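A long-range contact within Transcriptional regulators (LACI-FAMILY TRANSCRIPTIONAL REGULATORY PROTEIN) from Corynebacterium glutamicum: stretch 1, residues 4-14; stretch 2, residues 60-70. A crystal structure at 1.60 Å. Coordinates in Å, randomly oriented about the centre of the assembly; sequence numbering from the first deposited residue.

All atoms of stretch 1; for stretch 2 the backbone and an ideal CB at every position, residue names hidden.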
# COMPACT_ATOMS: atom_id res chain seq x y z
N ARG A 4 -28.48 17.18 -0.44
CA ARG A 4 -27.42 16.13 -0.50
C ARG A 4 -26.03 16.77 -0.46
O ARG A 4 -25.88 17.96 -0.73
CB ARG A 4 -27.58 15.30 -1.77
CG ARG A 4 -27.24 16.04 -3.05
CD ARG A 4 -27.55 15.17 -4.26
NE ARG A 4 -27.19 13.78 -4.02
CZ ARG A 4 -27.32 12.80 -4.91
NH1 ARG A 4 -27.80 13.05 -6.12
NH2 ARG A 4 -26.98 11.56 -4.58
N THR A 5 -25.03 15.97 -0.14
CA THR A 5 -23.66 16.45 -0.05
C THR A 5 -22.78 16.00 -1.21
O THR A 5 -21.68 16.51 -1.39
CB THR A 5 -23.01 15.98 1.26
OG1 THR A 5 -22.98 14.54 1.29
CG2 THR A 5 -23.80 16.48 2.46
N GLN A 6 -23.28 15.05 -2.00
CA GLN A 6 -22.53 14.51 -3.14
C GLN A 6 -21.29 13.78 -2.65
O GLN A 6 -20.35 13.54 -3.40
CB GLN A 6 -22.12 15.64 -4.09
CG GLN A 6 -23.28 16.29 -4.81
CD GLN A 6 -22.83 17.32 -5.82
OE1 GLN A 6 -22.28 18.36 -5.46
NE2 GLN A 6 -23.06 17.03 -7.10
N LEU A 7 -21.31 13.44 -1.37
CA LEU A 7 -20.21 12.74 -0.75
C LEU A 7 -20.49 11.25 -0.60
O LEU A 7 -21.60 10.86 -0.23
CB LEU A 7 -19.93 13.35 0.62
CG LEU A 7 -19.19 14.69 0.68
CD1 LEU A 7 -19.25 15.25 2.10
CD2 LEU A 7 -17.74 14.48 0.23
N ILE A 8 -19.49 10.44 -0.90
CA ILE A 8 -19.61 8.99 -0.77
C ILE A 8 -18.48 8.56 0.15
O ILE A 8 -17.31 8.83 -0.14
CB ILE A 8 -19.46 8.27 -2.13
CG1 ILE A 8 -20.58 8.68 -3.08
CG2 ILE A 8 -19.47 6.76 -1.91
CD1 ILE A 8 -21.97 8.31 -2.60
N ALA A 9 -18.82 7.92 1.26
CA ALA A 9 -17.82 7.44 2.21
C ALA A 9 -17.41 6.04 1.80
O ALA A 9 -18.25 5.20 1.47
CB ALA A 9 -18.41 7.43 3.62
N VAL A 10 -16.10 5.78 1.81
CA VAL A 10 -15.60 4.47 1.44
C VAL A 10 -14.85 3.90 2.65
O VAL A 10 -13.87 4.47 3.11
CB VAL A 10 -14.64 4.56 0.23
CG1 VAL A 10 -14.17 3.17 -0.17
CG2 VAL A 10 -15.35 5.24 -0.93
N LEU A 11 -15.33 2.76 3.16
CA LEU A 11 -14.71 2.14 4.32
C LEU A 11 -13.79 0.98 3.97
O LEU A 11 -14.21 0.02 3.32
CB LEU A 11 -15.78 1.66 5.30
CG LEU A 11 -16.46 2.71 6.19
CD1 LEU A 11 -17.20 3.74 5.35
CD2 LEU A 11 -17.41 2.00 7.13
N ILE A 12 -12.53 1.07 4.40
CA ILE A 12 -11.58 -0.01 4.17
C ILE A 12 -10.97 -0.36 5.52
O ILE A 12 -11.13 0.39 6.48
CB ILE A 12 -10.45 0.40 3.21
CG1 ILE A 12 -9.67 1.58 3.80
CG2 ILE A 12 -11.04 0.75 1.84
CD1 ILE A 12 -8.36 1.85 3.07
N ASP A 13 -10.29 -1.49 5.61
CA ASP A 13 -9.71 -1.89 6.88
C ASP A 13 -8.34 -1.32 7.22
O ASP A 13 -8.15 -0.76 8.30
CB ASP A 13 -9.60 -3.41 6.97
CG ASP A 13 -10.92 -4.08 7.21
OD1 ASP A 13 -11.64 -3.64 8.13
OD2 ASP A 13 -11.24 -5.04 6.49
N ASP A 14 -7.40 -1.46 6.29
CA ASP A 14 -6.03 -1.07 6.57
C ASP A 14 -5.30 -0.52 5.34
O ASP A 14 -5.25 -1.17 4.30
CB ASP A 14 -5.34 -2.33 7.10
CG ASP A 14 -3.91 -2.12 7.52
OD1 ASP A 14 -3.37 -1.01 7.33
OD2 ASP A 14 -3.32 -3.09 8.04
N UNK A 60 -22.11 13.12 6.70
CA UNK A 60 -23.42 13.15 6.07
C UNK A 60 -23.29 12.77 4.60
O UNK A 60 -23.61 13.55 3.70
CB UNK A 60 -24.06 14.53 6.22
N UNK A 61 -22.81 11.54 4.33
CA UNK A 61 -22.64 11.08 2.96
C UNK A 61 -23.97 10.69 2.31
O UNK A 61 -24.90 10.28 3.01
CB UNK A 61 -21.68 9.89 2.93
N UNK A 62 -24.06 10.84 0.99
CA UNK A 62 -25.27 10.48 0.26
C UNK A 62 -25.33 8.96 0.17
O UNK A 62 -26.42 8.37 0.14
CB UNK A 62 -25.30 11.12 -1.13
N UNK A 63 -24.16 8.33 0.13
CA UNK A 63 -24.08 6.88 0.04
C UNK A 63 -22.80 6.39 0.69
O UNK A 63 -21.89 7.17 0.96
CB UNK A 63 -24.15 6.42 -1.42
N UNK A 64 -22.73 5.08 0.94
CA UNK A 64 -21.55 4.50 1.58
C UNK A 64 -21.14 3.19 0.92
O UNK A 64 -21.97 2.33 0.65
CB UNK A 64 -21.81 4.27 3.07
N UNK A 65 -19.85 3.05 0.64
CA UNK A 65 -19.34 1.80 0.09
C UNK A 65 -18.62 1.16 1.26
O UNK A 65 -17.70 1.75 1.83
CB UNK A 65 -18.43 2.00 -1.12
N UNK A 66 -19.04 -0.04 1.65
CA UNK A 66 -18.41 -0.73 2.77
C UNK A 66 -17.49 -1.82 2.23
O UNK A 66 -17.95 -2.86 1.76
CB UNK A 66 -19.46 -1.32 3.71
N UNK A 67 -16.19 -1.56 2.28
CA UNK A 67 -15.20 -2.51 1.80
C UNK A 67 -14.37 -3.01 2.97
O UNK A 67 -13.17 -3.25 2.85
CB UNK A 67 -14.31 -1.88 0.73
N UNK A 68 -15.04 -3.13 4.12
CA UNK A 68 -14.43 -3.60 5.36
C UNK A 68 -15.05 -4.93 5.73
O UNK A 68 -16.15 -5.26 5.29
CB UNK A 68 -14.61 -2.58 6.49
N UNK A 69 -14.35 -5.69 6.56
CA UNK A 69 -14.83 -6.99 7.02
C UNK A 69 -15.62 -6.74 8.31
O UNK A 69 -15.04 -6.52 9.37
CB UNK A 69 -13.68 -7.97 7.24
N UNK A 70 -16.95 -6.76 8.20
CA UNK A 70 -17.81 -6.53 9.36
C UNK A 70 -18.89 -7.60 9.46
O UNK A 70 -19.02 -8.45 8.58
CB UNK A 70 -18.45 -5.14 9.28

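The backbones of 7-12 and 63-67 run parallel, their axes 14° apart and 4.7 Å at closest approach; the extended backbone of 63-67 turns successive CB atoms to alternate faces of the sheet, while the flanking positions are judged one by one.

Position 60 has phi/psi of 53/61, a left-handed conformation that favours glycine or asparagine without excluding others. Its ideal CB lies sideways, 4.2 Å from Thr5 CG2. The residue is Arg60, whose side chain leads away; its backbone does the work, Thr5 OG1 donating to Arg60 O at 2.7 Å.

At 61, phi is -75° and the nitrogen meets no acceptor in stretch 1, so proline is allowed among small apolar choices. Pro61 sets its CB 4.1 Å from Ala9 CB.

Position 62 points its CB toward stretch 1, where the Thr5 and Gln6 amides and the Arg4 guanidinium converge, the ideal CB being 3.9 Å from Arg4 NH2. Donors and a positive charge call for a short acid, with asparagine a weaker candidate. Asp62 answers: OD1 accepts from Thr5 N (2.8 Å), while OD2 accepts from Gln6 N (2.7 Å) and forms a salt bridge with Arg4 NE (2.8 Å). Asp62 N donates to Leu7 O (2.7 Å).

At 63 the ideal CB would fall 3.1 Å from Ile8 CD1, which is tight; the backbone angles are ordinary for a strand and would admit many residues; it is the close approach of Ile8 CD1, where this side chain now sits, that favours glycine. Gly63 leaves that space to Ile8, and Gly63 O accepts from Ala9 N at 3.2 Å.

Position 64 shares a face with Ala9 and Leu11. The small alanine leaves room for a branched aliphatic such as valine or isoleucine. Ile64 places CG2 3.8 Å from Leu11 CD1.

The CB at 65 turns to the face of Ile8 and Val10, 4.5 Å from Val10 CG2; valine, isoleucine or leucine would fit. Ile65 brings CG1 to 4.2 Å from Ile8 CG2, while its backbone pairs with Ala9 O (from Ile65 N, 2.8 Å) and Leu11 N (to Ile65 O, 2.9 Å).

Position 66 is loosely constrained, its CB 5.0 Å from Leu11 CB; Ile66 is one of many beta-formers possible.

At 67 the ideal CB sits 3.2 Å from Leu11 O, favouring a small residue. Ala67 fits, its CB 4.3 Å from Ile12 CG2.

The CB at 68 lies sideways, 3.5 Å from Asp13 OD1 and near Leu11 O, so a polar chain with an aliphatic stem is plausible. Gln68 lays CG 3.5 Å from Asp13 OD1.

At 69 the CB lies sideways, its ideal position 3.9 Å from Asp13 OD2, and nothing there selects one side chain; Asp69 sends the end of its chain away, while Asp69 N donates to Asp13 OD2 (3.2 Å). No atom of stretch 1 lies within 5.5 Å of the ideal CB at position 70, and Ile70 is not predictable from stretch 1.

Stretch 2 60-70: RPDGIIIAQDI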
# COMPACT_ATOMS: atom_id res chain seq x y z
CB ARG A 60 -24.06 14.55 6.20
CG ARG A 60 -24.22 15.03 7.65
CD ARG A 60 -24.86 16.41 7.71
NE ARG A 60 -24.92 16.95 9.08
CZ ARG A 60 -25.76 16.53 10.02
NH1 ARG A 60 -26.63 15.57 9.77
NH2 ARG A 60 -25.72 17.08 11.23
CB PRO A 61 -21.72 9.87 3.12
CG PRO A 61 -22.21 9.29 4.42
CD PRO A 61 -22.37 10.51 5.29
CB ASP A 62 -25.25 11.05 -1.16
CG ASP A 62 -25.34 12.57 -1.19
OD1 ASP A 62 -25.62 13.19 -0.14
OD2 ASP A 62 -25.14 13.15 -2.28
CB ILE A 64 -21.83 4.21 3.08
CG1 ILE A 64 -22.23 5.50 3.79
CG2 ILE A 64 -20.61 3.58 3.74
CD1 ILE A 64 -22.78 5.27 5.20
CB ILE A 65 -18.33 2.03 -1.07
CG1 ILE A 65 -19.03 2.63 -2.29
CG2 ILE A 65 -17.66 0.71 -1.43
CD1 ILE A 65 -20.05 1.70 -2.95
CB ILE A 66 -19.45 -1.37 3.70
CG1 ILE A 66 -20.39 -0.28 4.23
CG2 ILE A 66 -18.76 -2.07 4.86
CD1 ILE A 66 -21.53 -0.82 5.07
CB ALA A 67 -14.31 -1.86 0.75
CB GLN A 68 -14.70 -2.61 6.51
CG GLN A 68 -13.82 -1.37 6.55
CD GLN A 68 -14.21 -0.43 7.67
OE1 GLN A 68 -13.53 0.58 7.93
NE2 GLN A 68 -15.31 -0.74 8.35
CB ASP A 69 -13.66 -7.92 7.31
CG ASP A 69 -14.11 -9.32 7.68
OD1 ASP A 69 -14.73 -9.99 6.83
OD2 ASP A 69 -13.84 -9.76 8.82
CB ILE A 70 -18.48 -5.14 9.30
CG1 ILE A 70 -17.42 -4.05 9.21
CG2 ILE A 70 -19.36 -4.93 10.53
CD1 ILE A 70 -17.98 -2.64 9.08
O HOH W 1 -10.63 -3.57 3.64
O HOH W 2 -12.65 -5.39 9.94
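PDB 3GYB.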